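Local coordinates for protein pectate lyase (Paenibacillus sp. 0602, PDB 5GT5) that cleaves polygalacturonate by elimination and probably also partially methylated pectins, probably in an endo mode and with calcium as cofactor, at residues S122-E134 with G430-T444. The protein carries 1 engineered substitution. Residues are numbered along the deposited sequence; the frame is centred on the assembly and turned at random.
Sequences SSNVIIRNLEFDE and GAGKLSWSKDNWLKT
Asn129 lies flat against Trp441, a worked example of a C-terminal tail packing on the outside of a beta-helix by stacking an amide on an indole. The amide plane is only 16° from that of the indole, and Asn129 CB sits over the six-membered ring of Trp441 in a CH-pi contact, 3.6 Å from its centroid. With CG anti to the backbone N (chi1 -153°), the amide can lie over the CZ2 side of the ring while OD1 turns to the loop 430-434. There Asn129 OD1 accepts a nearly straight bond from Gly432 N (2.9 Å) and another from a water that also bridges Gly430 O and Lys433 N. A second water links ND2 to Leu434 O, so both ends of the amide are fixed. Ala431 CB packs closely on Leu130 O, 3.6 Å away, and beside Glu131.

Arg128 meets the same indole differently: Arg128 NE comes to the edge of the ring, 3.6 Å from Trp441 CE3, and the guanidinium stands nearly upright to the ring plane (82°). The chain, bent at chi3, brings Arg128 NH1 to Trp441 O, a weak bond of 3.1 Å; NE forms a salt bridge with Asp165, and Tyr446 OH also bonds NH1. Trp436 packs on the other face of Trp441, completing the tight part.

Away from these rings the contact thins. Ile126 CD1 merely touches Thr444 CG2 at 3.8 Å, while Gly432 is exposed, next to the two bridging waters. The arrangement joins the C-terminal tail to strand 125-128 and the turn at Asn129 that leads to strand 131-133, on the outside of the parallel beta-helix characteristic of polysaccharide lyase family 1.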
loop_
_atom_site.group_PDB
_atom_site.type_symbol
_atom_site.label_atom_id
_atom_site.label_comp_id
_atom_site.label_asym_id
_atom_site.label_seq_id
_atom_site.Cartn_x
_atom_site.Cartn_y
_atom_site.Cartn_z
ATOM N N SER A 122 -6.758 -4.012 6.157
ATOM C CA SER A 122 -5.491 -4.613 6.564
ATOM C C SER A 122 -4.443 -4.467 5.473
ATOM O O SER A 122 -4.745 -4.229 4.287
ATOM C CB SER A 122 -5.714 -6.085 6.884
ATOM O OG SER A 122 -6.525 -6.240 8.055
ATOM N N SER A 123 -3.183 -4.603 5.858
ATOM C CA SER A 123 -2.087 -4.510 4.906
ATOM C C SER A 123 -1.072 -5.582 5.193
ATOM O O SER A 123 -0.873 -6.003 6.350
ATOM C CB SER A 123 -1.426 -3.139 4.961
ATOM O OG SER A 123 -1.053 -2.849 6.295
ATOM N N ASN A 124 -0.418 -6.023 4.120
ATOM C CA ASN A 124 0.670 -6.983 4.177
ATOM C C ASN A 124 0.278 -8.259 4.931
ATOM O O ASN A 124 0.829 -8.621 5.977
ATOM C CB ASN A 124 1.904 -6.302 4.763
ATOM C CG ASN A 124 2.405 -5.223 3.856
ATOM O OD1 ASN A 124 2.435 -5.394 2.644
ATOM N ND2 ASN A 124 2.665 -4.053 4.431
ATOM N N VAL A 125 -0.705 -8.942 4.363
ATOM C CA VAL A 125 -1.227 -10.193 4.898
ATOM C C VAL A 125 -0.780 -11.343 4.013
ATOM O O VAL A 125 -0.908 -11.245 2.773
ATOM C CB VAL A 125 -2.773 -10.148 4.979
ATOM C CG1 VAL A 125 -3.336 -11.529 5.414
ATOM C CG2 VAL A 125 -3.233 -9.017 5.937
ATOM N N ILE A 126 -0.264 -12.401 4.624
ATOM C CA ILE A 126 0.148 -13.610 3.907
ATOM C C ILE A 126 -0.661 -14.775 4.486
ATOM O O ILE A 126 -0.748 -14.931 5.717
ATOM C CB ILE A 126 1.662 -13.870 4.064
ATOM C CG1 ILE A 126 2.457 -12.736 3.412
ATOM C CG2 ILE A 126 2.030 -15.270 3.544
ATOM C CD1 ILE A 126 3.978 -12.937 3.492
ATOM N N ILE A 127 -1.273 -15.565 3.604
ATOM C CA ILE A 127 -2.070 -16.746 3.977
ATOM C C ILE A 127 -1.542 -17.921 3.165
ATOM O O ILE A 127 -1.631 -17.915 1.928
ATOM C CB ILE A 127 -3.555 -16.534 3.721
ATOM C CG1 ILE A 127 -4.062 -15.345 4.542
ATOM C CG2 ILE A 127 -4.326 -17.832 4.025
ATOM C CD1 ILE A 127 -5.463 -14.854 4.147
ATOM N N ARG A 128 -0.960 -18.926 3.834
ATOM C CA ARG A 128 -0.311 -20.017 3.092
ATOM C C ARG A 128 -0.545 -21.403 3.652
ATOM O O ARG A 128 -0.652 -21.625 4.883
ATOM C CB ARG A 128 1.211 -19.781 2.983
ATOM C CG ARG A 128 1.552 -18.537 2.168
ATOM C CD ARG A 128 3.054 -18.305 2.166
ATOM N NE ARG A 128 3.746 -19.078 1.131
ATOM C CZ ARG A 128 5.071 -19.117 0.999
ATOM N NH1 ARG A 128 5.849 -18.504 1.897
ATOM N NH2 ARG A 128 5.620 -19.778 -0.022
ATOM N N ASN A 129 -0.578 -22.371 2.725
ATOM C CA ASN A 129 -0.629 -23.805 3.076
ATOM C C ASN A 129 -1.826 -24.196 3.921
ATOM O O ASN A 129 -1.701 -24.978 4.896
ATOM C CB ASN A 129 0.679 -24.266 3.738
ATOM C CG ASN A 129 0.926 -25.726 3.510
ATOM O OD1 ASN A 129 0.534 -26.262 2.469
ATOM N ND2 ASN A 129 1.588 -26.382 4.443
ATOM N N LEU A 130 -2.987 -23.656 3.561
ATOM C CA LEU A 130 -4.249 -23.998 4.206
ATOM C C LEU A 130 -5.243 -24.487 3.177
ATOM O O LEU A 130 -5.263 -24.006 2.020
ATOM C CB LEU A 130 -4.830 -22.798 4.918
ATOM C CG LEU A 130 -3.970 -22.366 6.088
ATOM C CD1 LEU A 130 -4.374 -20.970 6.472
ATOM C CD2 LEU A 130 -4.214 -23.329 7.242
ATOM N N GLU A 131 -6.056 -25.465 3.570
ATOM C CA GLU A 131 -7.154 -25.958 2.747
ATOM C C GLU A 131 -8.470 -25.473 3.346
ATOM O O GLU A 131 -8.651 -25.470 4.564
ATOM C CB GLU A 131 -7.127 -27.485 2.630
ATOM C CG GLU A 131 -8.343 -28.023 1.839
ATOM C CD GLU A 131 -8.176 -29.452 1.382
ATOM O OE1 GLU A 131 -7.179 -30.117 1.727
ATOM O OE2 GLU A 131 -9.085 -29.937 0.674
ATOM N N PHE A 132 -9.367 -25.030 2.475
ATOM C CA PHE A 132 -10.637 -24.456 2.840
ATOM C C PHE A 132 -11.743 -25.357 2.310
ATOM O O PHE A 132 -11.761 -25.703 1.117
ATOM C CB PHE A 132 -10.754 -23.054 2.237
ATOM C CG PHE A 132 -9.729 -22.102 2.768
ATOM C CD1 PHE A 132 -8.453 -22.050 2.229
ATOM C CD2 PHE A 132 -10.045 -21.271 3.823
ATOM C CE1 PHE A 132 -7.485 -21.155 2.783
ATOM C CE2 PHE A 132 -9.131 -20.370 4.331
ATOM C CZ PHE A 132 -7.841 -20.326 3.836
ATOM N N ASP A 133 -12.651 -25.767 3.198
ATOM C CA ASP A 133 -13.646 -26.771 2.815
ATOM C C ASP A 133 -14.933 -26.607 3.606
ATOM O O ASP A 133 -14.959 -25.932 4.658
ATOM C CB ASP A 133 -13.087 -28.204 3.010
ATOM C CG ASP A 133 -13.782 -29.252 2.151
ATOM O OD1 ASP A 133 -14.673 -28.928 1.340
ATOM O OD2 ASP A 133 -13.415 -30.445 2.323
ATOM N N GLU A 134 -15.993 -27.238 3.090
ATOM C CA GLU A 134 -17.295 -27.351 3.757
ATOM C C GLU A 134 -17.945 -26.001 4.039
ATOM O O GLU A 134 -18.246 -25.634 5.180
ATOM C CB GLU A 134 -17.190 -28.264 5.000
ATOM C CG GLU A 134 -16.668 -29.648 4.622
ATOM C CD GLU A 134 -16.696 -30.679 5.755
ATOM O OE1 GLU A 134 -17.210 -30.399 6.861
ATOM O OE2 GLU A 134 -16.151 -31.773 5.499
ATOM N N GLY A 430 -1.302 -26.201 -4.470
ATOM C CA GLY A 430 -2.195 -26.565 -3.389
ATOM C C GLY A 430 -1.516 -26.647 -2.026
ATOM O O GLY A 430 -0.295 -26.595 -1.909
ATOM N N ALA A 431 -2.372 -26.827 -1.034
ATOM C CA ALA A 431 -1.965 -27.095 0.332
ATOM C C ALA A 431 -1.527 -28.563 0.522
ATOM O O ALA A 431 -2.007 -29.419 -0.130
ATOM C CB ALA A 431 -3.110 -26.740 1.278
ATOM N N GLY A 432 -0.635 -28.734 1.477
ATOM C CA GLY A 432 -0.201 -30.098 1.802
ATOM C C GLY A 432 0.716 -30.710 0.786
ATOM O O GLY A 432 0.916 -31.881 0.799
ATOM N N LYS A 433 1.285 -29.913 -0.083
ATOM C CA LYS A 433 2.009 -30.387 -1.231
ATOM C C LYS A 433 3.518 -30.205 -0.994
ATOM O O LYS A 433 4.287 -31.070 -1.325
ATOM C CB LYS A 433 1.402 -29.717 -2.557
ATOM C CG LYS A 433 0.122 -30.446 -3.094
ATOM C CD LYS A 433 -1.311 -29.757 -3.092
ATOM C CE LYS A 433 -2.408 -30.079 -4.225
ATOM N NZ LYS A 433 -3.941 -29.657 -4.499
ATOM N N LEU A 434 3.923 -29.112 -0.376
ATOM C CA LEU A 434 5.303 -28.828 -0.087
ATOM C C LEU A 434 5.595 -29.169 1.305
ATOM O O LEU A 434 4.944 -28.719 2.176
ATOM C CB LEU A 434 5.628 -27.363 -0.203
ATOM C CG LEU A 434 6.146 -26.847 -1.440
ATOM C CD1 LEU A 434 6.492 -25.389 -1.359
ATOM C CD2 LEU A 434 7.283 -27.654 -1.945
ATOM N N SER A 435 6.634 -29.944 1.479
ATOM C CA SER A 435 7.039 -30.369 2.753
ATOM C C SER A 435 8.441 -29.851 2.796
ATOM O O SER A 435 9.288 -30.310 2.087
ATOM C CB SER A 435 6.993 -31.935 2.877
ATOM O OG SER A 435 5.664 -32.455 2.738
ATOM N N TRP A 436 8.624 -28.799 3.521
ATOM C CA TRP A 436 9.915 -28.225 3.862
ATOM C C TRP A 436 9.782 -27.739 5.289
ATOM O O TRP A 436 8.680 -27.754 5.853
ATOM C CB TRP A 436 10.317 -27.086 2.911
ATOM C CG TRP A 436 9.275 -25.995 2.654
ATOM C CD1 TRP A 436 8.123 -25.763 3.356
ATOM C CD2 TRP A 436 9.324 -25.003 1.624
ATOM N NE1 TRP A 436 7.469 -24.677 2.834
ATOM C CE2 TRP A 436 8.180 -24.194 1.760
ATOM C CE3 TRP A 436 10.236 -24.708 0.600
ATOM C CZ2 TRP A 436 7.915 -23.125 0.906
ATOM C CZ3 TRP A 436 9.985 -23.649 -0.233
ATOM C CH2 TRP A 436 8.833 -22.870 -0.089
ATOM N N SER A 437 10.888 -27.321 5.887
ATOM C CA SER A 437 10.827 -26.883 7.276
ATOM C C SER A 437 9.874 -25.698 7.376
ATOM O O SER A 437 9.811 -24.860 6.464
ATOM C CB SER A 437 12.221 -26.554 7.845
ATOM O OG SER A 437 12.878 -25.572 7.083
ATOM N N LYS A 438 9.100 -25.644 8.458
ATOM C CA LYS A 438 7.945 -24.740 8.469
ATOM C C LYS A 438 8.322 -23.262 8.425
ATOM O O LYS A 438 7.490 -22.429 8.037
ATOM C CB LYS A 438 6.990 -25.053 9.625
ATOM C CG LYS A 438 7.560 -24.769 11.000
ATOM C CD LYS A 438 6.558 -25.131 12.058
ATOM C CE LYS A 438 7.095 -24.840 13.456
ATOM N NZ LYS A 438 6.095 -25.260 14.493
ATOM N N ASP A 439 9.566 -22.921 8.771
ATOM C CA ASP A 439 10.009 -21.524 8.673
ATOM C C ASP A 439 9.927 -21.019 7.219
ATOM O O ASP A 439 9.836 -19.815 6.976
ATOM C CB ASP A 439 11.427 -21.361 9.218
ATOM C CG ASP A 439 12.423 -22.164 8.432
ATOM O OD1 ASP A 439 12.260 -23.400 8.401
ATOM O OD2 ASP A 439 13.358 -21.572 7.849
ATOM N N ASN A 440 9.946 -21.938 6.252
ATOM C CA ASN A 440 9.873 -21.524 4.874
ATOM C C ASN A 440 8.550 -20.893 4.496
ATOM O O ASN A 440 8.487 -20.152 3.510
ATOM C CB ASN A 440 10.161 -22.705 3.974
ATOM C CG ASN A 440 11.615 -23.073 3.989
ATOM O OD1 ASN A 440 12.443 -22.336 3.449
ATOM N ND2 ASN A 440 11.939 -24.228 4.594
ATOM N N TRP A 441 7.511 -21.202 5.263
ATOM C CA TRP A 441 6.197 -20.612 5.027
ATOM C C TRP A 441 6.142 -19.128 5.381
ATOM O O TRP A 441 5.254 -18.408 4.907
ATOM C CB TRP A 441 5.089 -21.389 5.752
ATOM C CG TRP A 441 4.859 -22.740 5.158
ATOM C CD1 TRP A 441 5.052 -23.946 5.771
ATOM C CD2 TRP A 441 4.440 -23.040 3.812
ATOM N NE1 TRP A 441 4.777 -24.969 4.908
ATOM C CE2 TRP A 441 4.390 -24.448 3.700
ATOM C CE3 TRP A 441 4.090 -22.254 2.692
ATOM C CZ2 TRP A 441 4.008 -25.099 2.526
ATOM C CZ3 TRP A 441 3.714 -22.902 1.515
ATOM C CH2 TRP A 441 3.683 -24.314 1.436
ATOM N N LEU A 442 7.111 -18.648 6.153
ATOM C CA LEU A 442 7.176 -17.237 6.519
ATOM C C LEU A 442 7.969 -16.399 5.529
ATOM O O LEU A 442 7.888 -15.180 5.554
ATOM C CB LEU A 442 7.818 -17.094 7.909
ATOM C CG LEU A 442 7.159 -17.852 9.060
ATOM C CD1 LEU A 442 7.821 -17.444 10.399
ATOM C CD2 LEU A 442 5.665 -17.638 9.116
ATOM N N LYS A 443 8.764 -17.049 4.693
ATOM C CA LYS A 443 9.625 -16.336 3.735
ATOM C C LYS A 443 8.878 -15.910 2.484
ATOM O O LYS A 443 7.843 -16.499 2.124
ATOM C CB LYS A 443 10.769 -17.259 3.323
ATOM C CG LYS A 443 11.623 -17.781 4.499
ATOM C CD LYS A 443 12.678 -18.755 3.952
ATOM C CE LYS A 443 13.481 -19.405 5.045
ATOM N NZ LYS A 443 14.291 -20.538 4.478
ATOM N N THR A 444 9.424 -14.925 1.787
ATOM C CA THR A 444 8.837 -14.495 0.517
ATOM C C THR A 444 9.779 -14.695 -0.659
ATOM O O THR A 444 9.389 -14.469 -1.807
ATOM C CB THR A 444 8.381 -13.042 0.553
ATOM O OG1 THR A 444 9.504 -12.194 0.827
ATOM C CG2 THR A 444 7.316 -12.857 1.620
HETATM O O HOH W 1 1.694 -26.973 0.044
HETATM O O HOH W 2 2.392 -29.023 3.433
#